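PDB 3TR4: inorganic pyrophosphatase from Coxiella burnetii, which probably catalyses the magnesium-dependent hydrolysis of inorganic pyrophosphate to two phosphate ions, working as a homohexamer. Local coordinates for residues G58-T63 with K165-S170; L108-V113 with R117-I122. All blocks are in the same frame, centred on the assembly; numbering follows the deposited sequence.

Contact 1 of 2, residues G58-T63 with K165-S170; sequences GFVPST and KEFEAS
V60 meets F167, and T63 meets S170, where the C-terminal helix 160-175 packs against the chain leaving strand 56-59 of the central β-barrel in this family I (soluble) pyrophosphatase. The example illustrates how a helix can pack against a barrel through a few buried side chains, one aromatic and the others small.

The apolar part is a single touch. CG1 of V60 approaches CE1 of the F167 ring obliquely, at 4.1 Å, and the two side chains lie crosswise. V60 offers this methyl because CG1 stands opposite its own backbone N, while F167 extends its ring from a bond that does not itself aim at the loop. The ring also meets that of F17, which is inclined to it, so strand 16-23 shares in enclosing it.

The second pair packs through a mixture of carbon and oxygen. OG of S170 lies 3.6 Å from CB of T63 and also nears the methyl CG2, while the backbones close to 5.2 Å between the CA atoms of T63 and S170. At that spacing the T63 CA-H reaches carbonyl O of S170, a C-H···O contact of 3.5 Å that is bent, with an angle of 126° at the hydrogen, and at most weakly attractive.

The classical hydrogen bonds within the segments fold each hydroxyl back onto its own backbone. S170 OG gives its proton to O of F167, three residues earlier, at 2.8 Å, so the proton is taken up within the helix while the oxygen faces T63 carbons. T63 OG1 accepts from L71 N, outside the segment, and donates to O of V60 over 2.6 Å, meeting that carbonyl at a C=O···O angle of 142° and 25° from its plane.

Contact 2 of 2, residues L108-V113 with R117-I122; sequences LAVPVV and RAYEAI
The ring of Y119 receives V110 and P111 at one and the same atom, CD2, with both neighbours coming in obliquely. CD of P111 is 3.9 Å from CD2 of Y119, and CG1 of V110 is 4.0 Å from that carbon. CB of V110 lies nearly as close to the same atom. Y119 sets CG opposite its carbonyl carbon (chi1 -72°), which brings CD2 against V110 and P111 while the rest of the ring runs on past them; P78 touches it from a loop of the same chain. The other flat group, the guanidinium of R117, has CG1 of V113 obliquely beside it, but the arginine makes its closer side-chain approach through the aliphatic chain, CD lying 4.1 Å from V113 CG1.

This is the turn-back at the end of strand 106-111 in the pyrophosphatase β-barrel, where the chain leaves the sheet, makes a short 3-10 segment at 117-118 and a type I β turn from Y119 to I122, and folds down on the strand it has just left. The turn is closed by I122 N bonding to O of Y119 at 2.9 Å, and E120 N similarly bonds to O of R117. R90 of strand 86-99 fastens the return, its NH1 hydrogen-bonded to O of I122.

P111 and R117 also pack on F46 and P148 of a second subunit, and A118 on L131 of a third. Nearer the solvent-exposed side chains of R117 and E120, the packing passes to V113. CG1 of this valine, opposite the backbone N (chi1 175°), rests 4.0 Å from CD of E120, and CG2 nears E120 CG, so the glutamate covers the valine with its stretched-out chain.

In the fold
The two contacts show how one barrel fold joins parts of its chain over very different sequence distances. Contact 2 is nested along the chain inside the loop closed by contact 1: 108-113 and 117-122 are separated by three residues, whereas 58-63 and 165-170 stand 102 positions apart and bring a C-terminal helix back to an early strand. Their centres are 19 Å apart, with nearest atoms about 8 Å apart, yet strands 56-59 and 106-111 belong to the same mixed sheet, each pairing with strand 72-75. Contact 1 is buried within the subunit, its T63 side chain about 10 Å from the manganese ion; contact 2 lies away from the annotated sites and abuts two other subunits of the hexamer.

Contact 1 of 2, residues G58-T63 with K165-S170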
loop_
_atom_site.group_PDB
_atom_site.type_symbol
_atom_site.label_atom_id
_atom_site.label_comp_id
_atom_site.label_asym_id
_atom_site.label_seq_id
_atom_site.Cartn_x
_atom_site.Cartn_y
_atom_site.Cartn_z
ATOM N N GLY B 58 2.793 14.033 -16.406
ATOM C CA GLY B 58 1.781 15.071 -16.432
ATOM C C GLY B 58 1.874 15.930 -17.674
ATOM O O GLY B 58 2.427 15.513 -18.687
ATOM N N PHE B 59 1.338 17.140 -17.587
ATOM C CA PHE B 59 1.343 18.060 -18.711
ATOM C C PHE B 59 1.511 19.491 -18.224
ATOM O O PHE B 59 1.286 19.789 -17.047
ATOM C CB PHE B 59 0.040 17.933 -19.502
ATOM C CG PHE B 59 -1.178 18.384 -18.740
ATOM C CD1 PHE B 59 -1.861 17.504 -17.915
ATOM C CD2 PHE B 59 -1.633 19.687 -18.842
ATOM C CE1 PHE B 59 -2.978 17.917 -17.210
ATOM C CE2 PHE B 59 -2.748 20.105 -18.142
ATOM C CZ PHE B 59 -3.422 19.222 -17.326
ATOM N N VAL B 60 1.916 20.372 -19.133
ATOM C CA VAL B 60 1.999 21.799 -18.846
ATOM C C VAL B 60 0.704 22.468 -19.284
ATOM O O VAL B 60 0.361 22.429 -20.463
ATOM C CB VAL B 60 3.166 22.465 -19.610
ATOM C CG1 VAL B 60 3.344 23.918 -19.167
ATOM C CG2 VAL B 60 4.446 21.682 -19.409
ATOM N N PRO B 61 -0.019 23.092 -18.339
ATOM C CA PRO B 61 -1.265 23.783 -18.681
ATOM C C PRO B 61 -0.972 24.969 -19.590
ATOM O O PRO B 61 0.131 25.508 -19.528
ATOM C CB PRO B 61 -1.778 24.289 -17.327
ATOM C CG PRO B 61 -0.941 23.632 -16.293
ATOM C CD PRO B 61 0.358 23.296 -16.933
ATOM N N SER B 62 -1.943 25.372 -20.406
ATOM C CA SER B 62 -1.769 26.505 -21.314
ATOM C C SER B 62 -0.673 26.265 -22.350
ATOM O O SER B 62 0.049 27.184 -22.731
ATOM C CB SER B 62 -1.498 27.795 -20.540
ATOM O OG SER B 62 -2.662 28.218 -19.856
ATOM N N THR B 63 -0.557 25.020 -22.798
ATOM C CA THR B 63 0.343 24.676 -23.891
ATOM C C THR B 63 -0.372 23.744 -24.852
ATOM O O THR B 63 -1.374 23.123 -24.495
ATOM C CB THR B 63 1.621 23.978 -23.390
ATOM O OG1 THR B 63 1.293 22.681 -22.872
ATOM C CG2 THR B 63 2.291 24.806 -22.313
ATOM N N LYS B 165 13.092 24.887 -26.596
ATOM C CA LYS B 165 12.505 25.153 -27.904
ATOM C C LYS B 165 11.084 24.613 -27.987
ATOM O O LYS B 165 10.152 25.347 -28.312
ATOM C CB LYS B 165 13.356 24.539 -29.015
ATOM C CG LYS B 165 14.650 25.280 -29.292
ATOM C CD LYS B 165 15.403 24.634 -30.443
ATOM C CE LYS B 165 14.522 24.519 -31.677
ATOM N NZ LYS B 165 15.227 23.850 -32.804
ATOM N N GLU B 166 10.928 23.326 -27.689
ATOM C CA GLU B 166 9.630 22.669 -27.754
ATOM C C GLU B 166 8.640 23.311 -26.790
ATOM O O GLU B 166 7.466 23.492 -27.118
ATOM C CB GLU B 166 9.774 21.178 -27.447
ATOM C CG GLU B 166 8.463 20.410 -27.499
ATOM C CD GLU B 166 7.885 20.341 -28.901
ATOM O OE1 GLU B 166 8.675 20.365 -29.869
ATOM O OE2 GLU B 166 6.643 20.269 -29.032
ATOM N N PHE B 167 9.126 23.650 -25.601
ATOM C CA PHE B 167 8.311 24.293 -24.576
ATOM C C PHE B 167 7.756 25.620 -25.086
ATOM O O PHE B 167 6.552 25.872 -25.019
ATOM C CB PHE B 167 9.147 24.498 -23.306
ATOM C CG PHE B 167 8.459 25.299 -22.233
ATOM C CD1 PHE B 167 7.528 24.708 -21.394
ATOM C CD2 PHE B 167 8.767 26.637 -22.045
ATOM C CE1 PHE B 167 6.900 25.444 -20.399
ATOM C CE2 PHE B 167 8.146 27.378 -21.053
ATOM C CZ PHE B 167 7.210 26.780 -20.229
ATOM N N GLU B 168 8.634 26.462 -25.617
ATOM C CA GLU B 168 8.227 27.777 -26.096
ATOM C C GLU B 168 7.301 27.703 -27.310
ATOM O O GLU B 168 6.365 28.497 -27.430
ATOM C CB GLU B 168 9.451 28.644 -26.390
ATOM C CG GLU B 168 10.193 29.073 -25.134
ATOM C CD GLU B 168 11.487 29.798 -25.434
ATOM O OE1 GLU B 168 12.046 29.594 -26.533
ATOM O OE2 GLU B 168 11.946 30.574 -24.568
ATOM N N ALA B 169 7.555 26.750 -28.199
ATOM C CA ALA B 169 6.708 26.572 -29.377
ATOM C C ALA B 169 5.305 26.095 -29.004
ATOM O O ALA B 169 4.315 26.536 -29.586
ATOM C CB ALA B 169 7.356 25.607 -30.363
ATOM N N SER B 170 5.221 25.193 -28.032
ATOM C CA SER B 170 3.928 24.675 -27.596
ATOM C C SER B 170 3.112 25.767 -26.909
ATOM O O SER B 170 1.883 25.712 -26.881
ATOM C CB SER B 170 4.104 23.473 -26.668
ATOM O OG SER B 170 4.594 23.875 -25.400
#

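Contact 2 of 2, residues L108-V113 with R117-I122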
loop_
_atom_site.group_PDB
_atom_site.type_symbol
_atom_site.label_atom_id
_atom_site.label_comp_id
_atom_site.label_asym_id
_atom_site.label_seq_id
_atom_site.Cartn_x
_atom_site.Cartn_y
_atom_site.Cartn_z
ATOM N N LEU B 108 11.662 16.047 -19.865
ATOM C CA LEU B 108 12.063 15.461 -18.592
ATOM C C LEU B 108 12.404 16.582 -17.615
ATOM O O LEU B 108 13.174 17.487 -17.945
ATOM C CB LEU B 108 13.270 14.536 -18.775
ATOM C CG LEU B 108 13.717 13.780 -17.519
ATOM C CD1 LEU B 108 12.643 12.801 -17.076
ATOM C CD2 LEU B 108 15.035 13.059 -17.754
ATOM N N ALA B 109 11.832 16.524 -16.417
ATOM C CA ALA B 109 12.014 17.596 -15.443
ATOM C C ALA B 109 12.220 17.086 -14.021
ATOM O O ALA B 109 12.000 15.909 -13.730
ATOM C CB ALA B 109 10.830 18.558 -15.493
ATOM N N VAL B 110 12.650 17.995 -13.146
ATOM C CA VAL B 110 12.768 17.745 -11.712
ATOM C C VAL B 110 12.136 18.929 -10.985
ATOM O O VAL B 110 11.942 19.985 -11.585
ATOM C CB VAL B 110 14.241 17.604 -11.274
ATOM C CG1 VAL B 110 14.812 16.262 -11.725
ATOM C CG2 VAL B 110 15.067 18.755 -11.821
ATOM N N PRO B 111 11.808 18.770 -9.692
ATOM C CA PRO B 111 11.195 19.907 -8.995
ATOM C C PRO B 111 12.170 21.078 -8.925
ATOM O O PRO B 111 13.383 20.858 -8.985
ATOM C CB PRO B 111 10.937 19.359 -7.586
ATOM C CG PRO B 111 10.938 17.866 -7.741
ATOM C CD PRO B 111 11.948 17.594 -8.815
ATOM N N VAL B 112 11.658 22.301 -8.817
ATOM C CA VAL B 112 12.532 23.450 -8.600
ATOM C C VAL B 112 13.315 23.227 -7.309
ATOM O O VAL B 112 12.886 22.470 -6.439
ATOM C CB VAL B 112 11.752 24.781 -8.524
ATOM C CG1 VAL B 112 11.106 25.101 -9.873
ATOM C CG2 VAL B 112 10.709 24.734 -7.420
ATOM N N VAL B 113 14.470 23.874 -7.190
ATOM C CA VAL B 113 15.341 23.660 -6.033
ATOM C C VAL B 113 14.625 23.913 -4.706
ATOM O O VAL B 113 14.780 23.150 -3.753
ATOM C CB VAL B 113 16.610 24.528 -6.113
ATOM C CG1 VAL B 113 17.433 24.374 -4.847
ATOM C CG2 VAL B 113 17.428 24.151 -7.346
ATOM N N ARG B 117 15.571 20.234 -2.476
ATOM C CA ARG B 117 16.990 20.515 -2.271
ATOM C C ARG B 117 17.878 19.371 -2.738
ATOM O O ARG B 117 18.955 19.595 -3.288
ATOM C CB ARG B 117 17.268 20.783 -0.792
ATOM C CG ARG B 117 17.076 22.217 -0.374
ATOM C CD ARG B 117 18.138 23.108 -0.986
ATOM N NE ARG B 117 17.965 24.487 -0.552
ATOM C CZ ARG B 117 18.538 25.007 0.527
ATOM N NH1 ARG B 117 19.340 24.268 1.282
ATOM N NH2 ARG B 117 18.315 26.273 0.846
ATOM N N ALA B 118 17.422 18.146 -2.505
ATOM C CA ALA B 118 18.226 16.959 -2.772
ATOM C C ALA B 118 18.645 16.820 -4.233
ATOM O O ALA B 118 19.595 16.101 -4.540
ATOM C CB ALA B 118 17.488 15.705 -2.312
ATOM N N TYR B 119 17.943 17.506 -5.129
ATOM C CA TYR B 119 18.223 17.394 -6.557
ATOM C C TYR B 119 18.929 18.625 -7.109
ATOM O O TYR B 119 19.060 18.777 -8.322
ATOM C CB TYR B 119 16.933 17.167 -7.345
ATOM C CG TYR B 119 16.310 15.799 -7.185
ATOM C CD1 TYR B 119 16.887 14.827 -6.377
ATOM C CD2 TYR B 119 15.141 15.477 -7.859
ATOM C CE1 TYR B 119 16.304 13.574 -6.245
ATOM C CE2 TYR B 119 14.555 14.237 -7.734
ATOM C CZ TYR B 119 15.135 13.289 -6.927
ATOM O OH TYR B 119 14.538 12.054 -6.812
ATOM N N GLU B 120 19.380 19.500 -6.218
ATOM C CA GLU B 120 20.010 20.748 -6.628
ATOM C C GLU B 120 21.174 20.531 -7.587
ATOM O O GLU B 120 21.388 21.330 -8.501
ATOM C CB GLU B 120 20.485 21.539 -5.410
ATOM C CG GLU B 120 21.086 22.886 -5.758
ATOM C CD GLU B 120 21.345 23.738 -4.533
ATOM O OE1 GLU B 120 21.454 23.171 -3.425
ATOM O OE2 GLU B 120 21.434 24.975 -4.681
ATOM N N ALA B 121 21.922 19.451 -7.383
ATOM C CA ALA B 121 23.089 19.169 -8.212
ATOM C C ALA B 121 22.709 18.620 -9.586
ATOM O O ALA B 121 23.534 18.601 -10.500
ATOM C CB ALA B 121 24.034 18.212 -7.494
ATOM N N ILE B 122 21.465 18.173 -9.734
ATOM C CA ILE B 122 20.994 17.654 -11.017
ATOM C C ILE B 122 20.609 18.799 -11.949
ATOM O O ILE B 122 19.607 19.477 -11.726
ATOM C CB ILE B 122 19.777 16.719 -10.848
ATOM C CG1 ILE B 122 20.063 15.640 -9.803
ATOM C CG2 ILE B 122 19.407 16.087 -12.180
ATOM C CD1 ILE B 122 21.273 14.796 -10.117
#